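Local atomic coordinates of chloride intracellular channel exc-4 (Caenorhabditis elegans, PDB entry 2YV9), a protein that may insert into membranes to form chloride ion channels and regulates the lumen size of the growing excretory canal. Residues 36-46 / 190-201. Sequence-based numbering, arbitrary orientation.
Sequences ADLFCQEFWME and EYDCELMPRLHH
L38 and R198 both turn CG anti to the carbonyl carbon (chi1 -73° and -68°); with R198 extended from CG to NE and L38 chi2 at 166° parting the methyls, CD1 of L38 lies over the centre of one guanidinium face and CD2 over the H201 ring, a CH-pi contact 3.5 Å from its centroid. A36 O meets the edge of that ring at CE1. CD2 of L38 also packs on P197 CB, 3.6 Å away, while M45 touches CG of P197 with SD and C193 SG with CB. The backbones come closest at E42 and C193, where E42 CA lies 3.4 Å from C193 O, a CA-H...O contact. R198 NH1 donates to E194 O at 2.9 Å and in the guanidinium plane, and also to a water that bonds to E42 OE1. Replacing R198 by an alanine would probably cost L38 CD1 its flat packing surface and the water its donor. E42 OE2 approaches E194 OE2 to 2.5 Å, so one acid is probably protonated; R95 of the second subunit forms a salt bridge to E42. Helix 38-52 of the thioredoxin-like N-terminal domain thus meets helix 190-210 across the buried interdomain interface of a GST fold, Y127 of helix 117-140 making a cation-pi contact with R198 and helix 94-107 flanking F39.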
# COMPACT_ATOMS: atom_id res chain seq x y z
N ALA A 36 14.80 -1.46 -4.37
CA ALA A 36 14.49 -0.16 -4.97
C ALA A 36 13.02 0.18 -5.01
O ALA A 36 12.60 1.01 -5.83
CB ALA A 36 15.09 -0.06 -6.31
N ASP A 37 12.27 -0.37 -4.07
CA ASP A 37 10.86 -0.10 -3.99
C ASP A 37 10.70 1.36 -3.56
O ASP A 37 11.27 1.76 -2.51
CB ASP A 37 10.16 -1.06 -3.04
CG ASP A 37 8.67 -0.81 -2.95
OD1 ASP A 37 7.91 -1.63 -3.52
OD2 ASP A 37 8.24 0.18 -2.30
N LEU A 38 9.94 2.14 -4.35
CA LEU A 38 9.85 3.58 -4.00
C LEU A 38 9.05 3.89 -2.74
O LEU A 38 9.33 4.86 -2.00
CB LEU A 38 9.27 4.33 -5.17
CG LEU A 38 10.17 4.51 -6.38
CD1 LEU A 38 9.34 4.98 -7.60
CD2 LEU A 38 11.29 5.49 -6.09
N PHE A 39 8.05 3.07 -2.45
CA PHE A 39 7.23 3.27 -1.23
C PHE A 39 8.05 2.93 0.02
O PHE A 39 7.94 3.58 1.03
CB PHE A 39 5.95 2.49 -1.36
CG PHE A 39 5.22 2.87 -2.58
CD1 PHE A 39 4.63 4.13 -2.66
CD2 PHE A 39 5.27 2.10 -3.71
CE1 PHE A 39 3.97 4.53 -3.84
CE2 PHE A 39 4.63 2.53 -4.87
CZ PHE A 39 3.98 3.73 -4.92
N CYS A 40 8.92 1.92 -0.09
CA CYS A 40 9.82 1.61 1.02
C CYS A 40 10.77 2.79 1.30
O CYS A 40 11.03 3.16 2.46
CB CYS A 40 10.65 0.41 0.70
SG CYS A 40 9.65 -1.18 0.74
N GLN A 41 11.33 3.35 0.24
CA GLN A 41 12.24 4.50 0.45
C GLN A 41 11.50 5.73 1.00
O GLN A 41 12.01 6.45 1.84
CB GLN A 41 13.03 4.92 -0.74
CG GLN A 41 14.20 5.74 -0.27
CD GLN A 41 15.25 6.17 -1.31
OE1 GLN A 41 15.17 5.87 -2.51
NE2 GLN A 41 16.25 6.93 -0.83
N GLU A 42 10.30 5.99 0.52
CA GLU A 42 9.48 7.10 1.03
C GLU A 42 9.34 6.97 2.57
O GLU A 42 9.65 7.91 3.30
CB GLU A 42 8.09 7.04 0.40
CG GLU A 42 7.11 8.09 0.90
CD GLU A 42 5.78 8.10 0.17
OE1 GLU A 42 5.52 7.21 -0.69
OE2 GLU A 42 4.95 8.98 0.49
N PHE A 43 8.84 5.84 3.07
CA PHE A 43 8.63 5.72 4.50
C PHE A 43 9.92 5.65 5.29
O PHE A 43 9.99 6.14 6.44
CB PHE A 43 7.69 4.58 4.87
CG PHE A 43 6.33 4.76 4.31
CD1 PHE A 43 5.63 5.93 4.54
CD2 PHE A 43 5.75 3.81 3.51
CE1 PHE A 43 4.39 6.12 3.99
CE2 PHE A 43 4.49 4.01 2.98
CZ PHE A 43 3.82 5.15 3.20
N TRP A 44 10.94 5.04 4.71
CA TRP A 44 12.24 4.99 5.40
C TRP A 44 12.74 6.42 5.56
O TRP A 44 13.14 6.81 6.69
CB TRP A 44 13.22 4.13 4.64
CG TRP A 44 14.54 3.80 5.34
CD1 TRP A 44 15.11 4.38 6.45
CD2 TRP A 44 15.46 2.81 4.88
NE1 TRP A 44 16.32 3.75 6.73
CE2 TRP A 44 16.54 2.78 5.78
CE3 TRP A 44 15.43 1.89 3.81
CZ2 TRP A 44 17.62 1.94 5.59
CZ3 TRP A 44 16.48 1.02 3.65
CH2 TRP A 44 17.58 1.06 4.53
N MET A 45 12.64 7.24 4.50
CA MET A 45 13.06 8.63 4.70
C MET A 45 12.28 9.33 5.82
O MET A 45 12.86 10.07 6.66
CB MET A 45 12.89 9.44 3.42
CG MET A 45 13.86 9.03 2.32
SD MET A 45 13.86 9.93 0.78
CE MET A 45 14.16 11.58 1.36
N GLU A 46 10.98 9.11 5.86
CA GLU A 46 10.17 9.72 6.93
C GLU A 46 10.60 9.19 8.33
O GLU A 46 10.75 9.96 9.31
CB GLU A 46 8.70 9.46 6.65
CG GLU A 46 8.18 10.22 5.41
CD GLU A 46 6.76 9.85 5.02
OE1 GLU A 46 6.13 9.02 5.72
OE2 GLU A 46 6.30 10.40 4.02
N GLU A 190 7.02 14.97 3.13
CA GLU A 190 6.66 13.73 2.44
C GLU A 190 6.86 13.85 0.91
O GLU A 190 7.27 12.87 0.25
CB GLU A 190 5.26 13.25 2.81
CG GLU A 190 4.10 13.76 1.90
CD GLU A 190 3.56 15.09 2.31
OE1 GLU A 190 2.39 15.40 1.90
OE2 GLU A 190 4.29 15.82 3.01
N TYR A 191 6.67 15.04 0.35
CA TYR A 191 6.87 15.22 -1.07
C TYR A 191 8.32 15.00 -1.50
O TYR A 191 8.56 14.47 -2.57
CB TYR A 191 6.34 16.54 -1.53
CG TYR A 191 4.84 16.65 -1.29
CD1 TYR A 191 3.97 15.78 -1.90
CD2 TYR A 191 4.32 17.67 -0.49
CE1 TYR A 191 2.60 15.89 -1.71
CE2 TYR A 191 2.95 17.75 -0.26
CZ TYR A 191 2.08 16.88 -0.91
OH TYR A 191 0.71 16.94 -0.76
N ASP A 192 9.29 15.40 -0.67
CA ASP A 192 10.70 15.07 -0.92
C ASP A 192 10.93 13.59 -0.83
O ASP A 192 11.78 13.04 -1.56
CB ASP A 192 11.55 15.75 0.10
CG ASP A 192 11.31 17.27 0.06
OD1 ASP A 192 11.52 17.89 -1.01
OD2 ASP A 192 10.83 17.83 1.08
N CYS A 193 10.21 12.96 0.09
CA CYS A 193 10.35 11.53 0.33
C CYS A 193 9.84 10.75 -0.90
O CYS A 193 10.23 9.58 -1.10
CB CYS A 193 9.69 11.12 1.57
SG CYS A 193 10.46 11.87 3.05
N GLU A 194 9.04 11.40 -1.76
CA GLU A 194 8.53 10.83 -3.01
C GLU A 194 9.35 11.26 -4.23
O GLU A 194 9.75 10.45 -5.08
CB GLU A 194 7.08 11.21 -3.20
CG GLU A 194 6.24 10.63 -2.06
CD GLU A 194 4.87 11.27 -1.89
OE1 GLU A 194 4.51 12.16 -2.69
OE2 GLU A 194 4.14 10.80 -0.97
N LEU A 195 9.62 12.55 -4.34
CA LEU A 195 10.35 13.08 -5.53
C LEU A 195 11.82 12.73 -5.54
O LEU A 195 12.37 12.46 -6.58
CB LEU A 195 10.22 14.62 -5.55
CG LEU A 195 10.77 15.30 -6.79
CD1 LEU A 195 10.14 14.70 -8.07
CD2 LEU A 195 10.54 16.84 -6.69
N MET A 196 12.52 12.80 -4.40
CA MET A 196 13.97 12.63 -4.49
C MET A 196 14.29 11.18 -4.94
O MET A 196 15.06 10.98 -5.87
CB MET A 196 14.67 13.01 -3.18
CG MET A 196 14.63 14.51 -2.91
SD MET A 196 15.34 14.84 -1.25
CE MET A 196 15.81 16.59 -1.50
N PRO A 197 13.62 10.19 -4.32
CA PRO A 197 13.88 8.81 -4.91
C PRO A 197 13.50 8.68 -6.39
O PRO A 197 14.26 8.13 -7.15
CB PRO A 197 13.02 7.91 -4.01
CG PRO A 197 12.95 8.68 -2.66
CD PRO A 197 12.81 10.13 -3.10
N ARG A 198 12.39 9.29 -6.81
CA ARG A 198 11.99 9.23 -8.23
C ARG A 198 13.06 9.89 -9.13
O ARG A 198 13.45 9.37 -10.19
CB ARG A 198 10.59 9.74 -8.42
CG ARG A 198 9.54 8.80 -7.80
CD ARG A 198 8.10 9.38 -7.79
NE ARG A 198 7.10 8.39 -7.39
CZ ARG A 198 7.04 7.83 -6.19
NH1 ARG A 198 7.88 8.22 -5.23
NH2 ARG A 198 6.15 6.89 -5.93
N LEU A 199 13.55 11.05 -8.72
CA LEU A 199 14.58 11.71 -9.48
C LEU A 199 15.83 10.86 -9.59
O LEU A 199 16.41 10.77 -10.66
CB LEU A 199 14.89 13.08 -8.90
CG LEU A 199 13.88 14.18 -9.10
CD1 LEU A 199 14.23 15.46 -8.26
CD2 LEU A 199 13.77 14.62 -10.62
N HIS A 200 16.25 10.26 -8.49
CA HIS A 200 17.47 9.45 -8.49
C HIS A 200 17.27 8.22 -9.36
O HIS A 200 18.16 7.88 -10.16
CB HIS A 200 17.79 8.99 -7.09
CG HIS A 200 19.11 8.30 -7.00
ND1 HIS A 200 20.31 8.90 -7.36
CD2 HIS A 200 19.41 7.03 -6.65
CE1 HIS A 200 21.29 8.02 -7.20
NE2 HIS A 200 20.77 6.88 -6.78
N HIS A 201 16.11 7.58 -9.26
CA HIS A 201 15.77 6.46 -10.17
C HIS A 201 15.89 6.92 -11.65
O HIS A 201 16.49 6.24 -12.51
CB HIS A 201 14.36 5.90 -9.96
CG HIS A 201 14.21 5.04 -8.75
ND1 HIS A 201 13.35 3.96 -8.72
CD2 HIS A 201 14.87 5.05 -7.57
CE1 HIS A 201 13.43 3.40 -7.52
NE2 HIS A 201 14.36 4.02 -6.81
O HOH W 1 9.77 7.46 -2.92
O HOH W 2 6.88 6.63 -3.05
O HOH W 3 14.45 3.65 -4.03